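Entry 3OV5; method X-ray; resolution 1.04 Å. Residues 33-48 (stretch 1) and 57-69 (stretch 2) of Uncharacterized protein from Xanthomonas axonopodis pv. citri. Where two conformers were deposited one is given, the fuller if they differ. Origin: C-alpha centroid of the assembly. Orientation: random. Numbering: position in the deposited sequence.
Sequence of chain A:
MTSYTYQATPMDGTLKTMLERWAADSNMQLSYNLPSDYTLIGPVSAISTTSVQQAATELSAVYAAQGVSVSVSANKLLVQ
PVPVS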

# COMPACT_ATOMS: atom_id res chain seq x y z
N ASN A 33 9.95 -3.85 -0.60
CA ASN A 33 11.39 -3.64 -0.81
C ASN A 33 11.96 -2.53 0.08
O ASN A 33 12.79 -1.72 -0.37
CB ASN A 33 11.65 -3.35 -2.29
CG ASN A 33 11.37 -4.51 -3.20
OD1 ASN A 33 10.93 -5.58 -2.79
ND2 ASN A 33 11.64 -4.30 -4.48
N LEU A 34 11.54 -2.52 1.34
CA LEU A 34 12.05 -1.61 2.35
C LEU A 34 12.66 -2.41 3.48
O LEU A 34 12.25 -3.56 3.73
CB LEU A 34 10.95 -0.72 2.90
CG LEU A 34 10.19 0.13 1.87
CD1 LEU A 34 9.06 0.88 2.56
CD2 LEU A 34 11.13 1.13 1.19
N PRO A 35 13.60 -1.82 4.23
CA PRO A 35 14.28 -2.60 5.27
C PRO A 35 13.41 -2.87 6.49
O PRO A 35 13.67 -3.84 7.22
CB PRO A 35 15.44 -1.71 5.69
CG PRO A 35 15.03 -0.33 5.27
CD PRO A 35 14.24 -0.50 4.03
N SER A 36 12.40 -2.03 6.74
CA SER A 36 11.52 -2.13 7.90
C SER A 36 10.09 -1.99 7.46
O SER A 36 9.80 -1.27 6.50
CB SER A 36 11.83 -1.00 8.88
OG SER A 36 11.12 -1.11 10.09
N ASP A 37 9.20 -2.60 8.23
CA ASP A 37 7.78 -2.27 8.17
C ASP A 37 7.59 -0.94 8.92
O ASP A 37 8.48 -0.44 9.62
CB ASP A 37 7.00 -3.44 8.79
CG ASP A 37 5.54 -3.47 8.43
OD1 ASP A 37 4.89 -4.46 8.90
OD2 ASP A 37 5.03 -2.58 7.71
N TYR A 38 6.40 -0.38 8.75
CA TYR A 38 6.00 0.89 9.38
C TYR A 38 4.59 0.76 9.86
O TYR A 38 3.74 0.12 9.22
CB TYR A 38 6.04 2.06 8.37
CG TYR A 38 7.44 2.38 8.00
CD1 TYR A 38 8.29 3.02 8.93
CD2 TYR A 38 7.96 2.03 6.78
CE1 TYR A 38 9.59 3.27 8.66
CE2 TYR A 38 9.29 2.32 6.49
CZ TYR A 38 10.09 2.92 7.44
OH TYR A 38 11.39 3.20 7.18
N THR A 39 4.28 1.41 10.98
CA THR A 39 2.91 1.47 11.40
C THR A 39 2.10 2.25 10.36
O THR A 39 2.62 3.08 9.61
CB THR A 39 2.78 2.06 12.79
OG1 THR A 39 1.52 1.64 13.32
CG2 THR A 39 2.82 3.52 12.76
N LEU A 40 0.80 1.99 10.33
CA LEU A 40 -0.11 2.83 9.58
C LEU A 40 -0.25 4.17 10.28
O LEU A 40 -0.55 4.21 11.48
CB LEU A 40 -1.49 2.15 9.47
CG LEU A 40 -1.47 0.81 8.73
CD1 LEU A 40 -2.83 0.13 8.76
CD2 LEU A 40 -1.03 0.98 7.29
N ILE A 41 -0.10 5.25 9.53
CA ILE A 41 -0.33 6.59 10.08
C ILE A 41 -1.73 7.06 9.77
O ILE A 41 -2.38 6.57 8.84
CB ILE A 41 0.77 7.58 9.62
CG1 ILE A 41 0.83 7.69 8.09
CG2 ILE A 41 2.09 7.14 10.16
CD1 ILE A 41 1.68 8.90 7.66
N GLY A 42 -2.20 8.01 10.57
CA GLY A 42 -3.56 8.51 10.44
C GLY A 42 -4.09 8.73 9.04
O GLY A 42 -5.21 8.33 8.78
N PRO A 43 -3.33 9.38 8.13
CA PRO A 43 -3.82 9.63 6.78
C PRO A 43 -4.25 8.39 6.00
O PRO A 43 -5.01 8.50 5.05
CB PRO A 43 -2.63 10.36 6.10
CG PRO A 43 -1.83 10.89 7.15
CD PRO A 43 -2.08 10.10 8.41
N VAL A 44 -3.74 7.21 6.38
CA VAL A 44 -4.20 5.99 5.71
C VAL A 44 -5.71 5.78 5.91
O VAL A 44 -6.36 5.15 5.07
CB VAL A 44 -3.40 4.76 6.20
CG1 VAL A 44 -3.86 3.49 5.57
CG2 VAL A 44 -1.93 4.92 5.96
N SER A 45 -6.26 6.34 7.00
CA SER A 45 -7.69 6.19 7.29
C SER A 45 -8.57 6.88 6.24
O SER A 45 -9.77 6.62 6.18
CB SER A 45 -7.96 6.65 8.71
OG SER A 45 -7.34 5.71 9.60
N ALA A 46 -8.02 7.75 5.41
CA ALA A 46 -8.78 8.40 4.34
C ALA A 46 -9.05 7.47 3.16
O ALA A 46 -9.91 7.78 2.34
CB ALA A 46 -8.04 9.65 3.87
N ILE A 47 -8.31 6.36 3.04
CA ILE A 47 -8.40 5.57 1.82
C ILE A 47 -9.60 4.65 1.87
O ILE A 47 -9.76 3.86 2.82
CB ILE A 47 -7.13 4.74 1.64
CG1 ILE A 47 -5.90 5.67 1.60
CG2 ILE A 47 -7.25 3.87 0.38
CD1 ILE A 47 -4.56 4.91 1.54
N SER A 48 -10.45 4.74 0.86
CA SER A 48 -11.58 3.83 0.74
C SER A 48 -12.04 3.89 -0.69
O SER A 48 -12.78 4.79 -1.08
CB SER A 48 -12.72 4.26 1.67
OG SER A 48 -13.87 3.47 1.44
N THR A 57 -1.94 4.45 -5.01
CA THR A 57 -1.42 5.80 -5.25
C THR A 57 -1.64 6.71 -4.03
O THR A 57 -0.74 7.46 -3.62
CB THR A 57 -2.04 6.35 -6.54
OG1 THR A 57 -1.66 5.45 -7.60
CG2 THR A 57 -1.55 7.73 -6.88
N GLU A 58 -2.82 6.63 -3.42
CA GLU A 58 -3.06 7.37 -2.18
C GLU A 58 -2.06 6.94 -1.12
O GLU A 58 -1.49 7.77 -0.39
CB GLU A 58 -4.47 7.15 -1.66
CG GLU A 58 -5.57 7.79 -2.49
CD GLU A 58 -6.92 7.70 -1.79
OE1 GLU A 58 -7.02 8.25 -0.68
OE2 GLU A 58 -7.86 7.11 -2.36
N LEU A 59 -1.87 5.63 -1.00
CA LEU A 59 -0.95 5.10 -0.00
C LEU A 59 0.48 5.56 -0.27
O LEU A 59 1.24 5.91 0.66
CB LEU A 59 -1.06 3.60 0.04
CG LEU A 59 -0.35 2.90 1.20
CD1 LEU A 59 -0.89 3.36 2.54
CD2 LEU A 59 -0.48 1.39 1.03
N SER A 60 0.86 5.53 -1.55
CA SER A 60 2.14 6.05 -1.96
C SER A 60 2.35 7.48 -1.47
O SER A 60 3.40 7.82 -0.92
CB SER A 60 2.23 5.97 -3.48
OG SER A 60 3.56 6.20 -3.89
N ALA A 61 1.36 8.34 -1.67
CA ALA A 61 1.47 9.73 -1.27
C ALA A 61 1.64 9.85 0.25
O ALA A 61 2.38 10.72 0.73
CB ALA A 61 0.28 10.52 -1.73
N VAL A 62 0.97 8.97 1.01
CA VAL A 62 1.07 9.01 2.46
C VAL A 62 2.49 8.75 2.93
O VAL A 62 2.94 9.35 3.91
CB VAL A 62 0.07 8.03 3.09
CG1 VAL A 62 0.31 7.88 4.57
CG2 VAL A 62 -1.38 8.46 2.83
N TYR A 63 3.19 7.82 2.24
CA TYR A 63 4.54 7.42 2.63
C TYR A 63 5.63 8.09 1.79
O TYR A 63 6.82 7.81 1.98
CB TYR A 63 4.67 5.88 2.67
CG TYR A 63 3.93 5.29 3.84
CD1 TYR A 63 2.57 5.01 3.76
CD2 TYR A 63 4.58 5.09 5.06
CE1 TYR A 63 1.87 4.54 4.88
CE2 TYR A 63 3.88 4.61 6.20
CZ TYR A 63 2.53 4.35 6.08
OH TYR A 63 1.77 3.92 7.16
N ALA A 64 5.27 9.02 0.91
CA ALA A 64 6.25 9.67 0.03
C ALA A 64 7.30 10.43 0.81
O ALA A 64 8.47 10.45 0.40
CB ALA A 64 5.56 10.60 -0.95
N ALA A 65 6.90 11.11 1.89
CA ALA A 65 7.87 11.93 2.64
C ALA A 65 8.88 11.08 3.38
O ALA A 65 9.93 11.59 3.78
CB ALA A 65 7.15 12.88 3.59
N GLN A 66 8.57 9.80 3.59
CA GLN A 66 9.52 8.81 4.10
C GLN A 66 10.43 8.23 3.01
O GLN A 66 11.31 7.44 3.30
CB GLN A 66 8.70 7.72 4.82
CG GLN A 66 9.44 6.64 5.55
CD GLN A 66 10.21 7.11 6.76
OE1 GLN A 66 10.52 8.27 6.93
NE2 GLN A 66 10.49 6.19 7.67
N GLY A 67 10.18 8.64 1.77
CA GLY A 67 10.95 8.22 0.62
C GLY A 67 10.39 7.00 -0.10
O GLY A 67 11.11 6.38 -0.89
N VAL A 68 9.12 6.67 0.14
CA VAL A 68 8.54 5.41 -0.33
C VAL A 68 7.59 5.64 -1.49
O VAL A 68 6.81 6.61 -1.47
CB VAL A 68 7.77 4.77 0.85
CG1 VAL A 68 7.03 3.50 0.40
CG2 VAL A 68 8.69 4.50 2.02
N SER A 69 7.65 4.72 -2.46
CA SER A 69 6.67 4.61 -3.53
C SER A 69 5.90 3.30 -3.38
O SER A 69 6.49 2.25 -3.11
CB SER A 69 7.40 4.54 -4.88
OG SER A 69 6.52 4.23 -5.94
O HOH W 1 -9.23 9.66 0.21
O HOH W 2 -10.00 6.43 -1.32

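Stretch 1, mostly loop with a 3-10 segment at residues 42-46, lies against the helix that opens stretch 2 and runs in the opposite sense, so that Ile47 sits by Glu58 and Leu34 by Val68; together they bury 631 Å². The CA atoms come nearest at Pro43 and Val62 and at Val44 and Leu59, 6.6 Å in both pairs, close enough for short side chains to meet. Thr57 is out of reach. Glu58 points toward stretch 1, and its aliphatic stem carries the carboxylate past Ile47, whose CG1 lies 3.6 Å from Glu58 OE1. Two waters extend its polar reach: water 1 donates to Glu58 OE1 (2.8 Å) and Ala46 O (2.9 Å), while water 2 donates to Glu58 OE2 (2.5 Å) and accepts from Ser48 N (2.8 Å). Buried Leu59 takes Ile47 CD1 against its CB (4.0 Å) and Val44 CG2 against its CD1 (3.9 Å). Ser60 and Ala61 make no contact. One turn on from Glu58, Val62 fits among three apolar partners: its CG1 meets Ile41 CD1 (3.5 Å) and Val44 CG2 (4.0 Å), and its CG2 meets Pro43 CB (4.0 Å). Tyr63 combines packing with a direct polar link. Val44 CG2 touches Tyr63 CE1 and Tyr38 CB touches Tyr63 CE2, each at 4.0 Å, while Tyr63 OH donates a 2.7 Å hydrogen bond to Thr39 O, which lies near the ring plane. A backbone carbonyl in the loop thereby gains a partner although the Thr39 side chain points away. Beyond Ala64 and Ala65, Gln66 lays its CG over one face of the Tyr38 ring, with its NE2 3.2 Å from Tyr38 OH. Gly67 turns the chain at a positive phi of 93°, where a CB would jam against the preceding carbonyl. Val68 then closes the contact, its CG2 3.7 Å from Leu34 CD1; Ser69 stays clear.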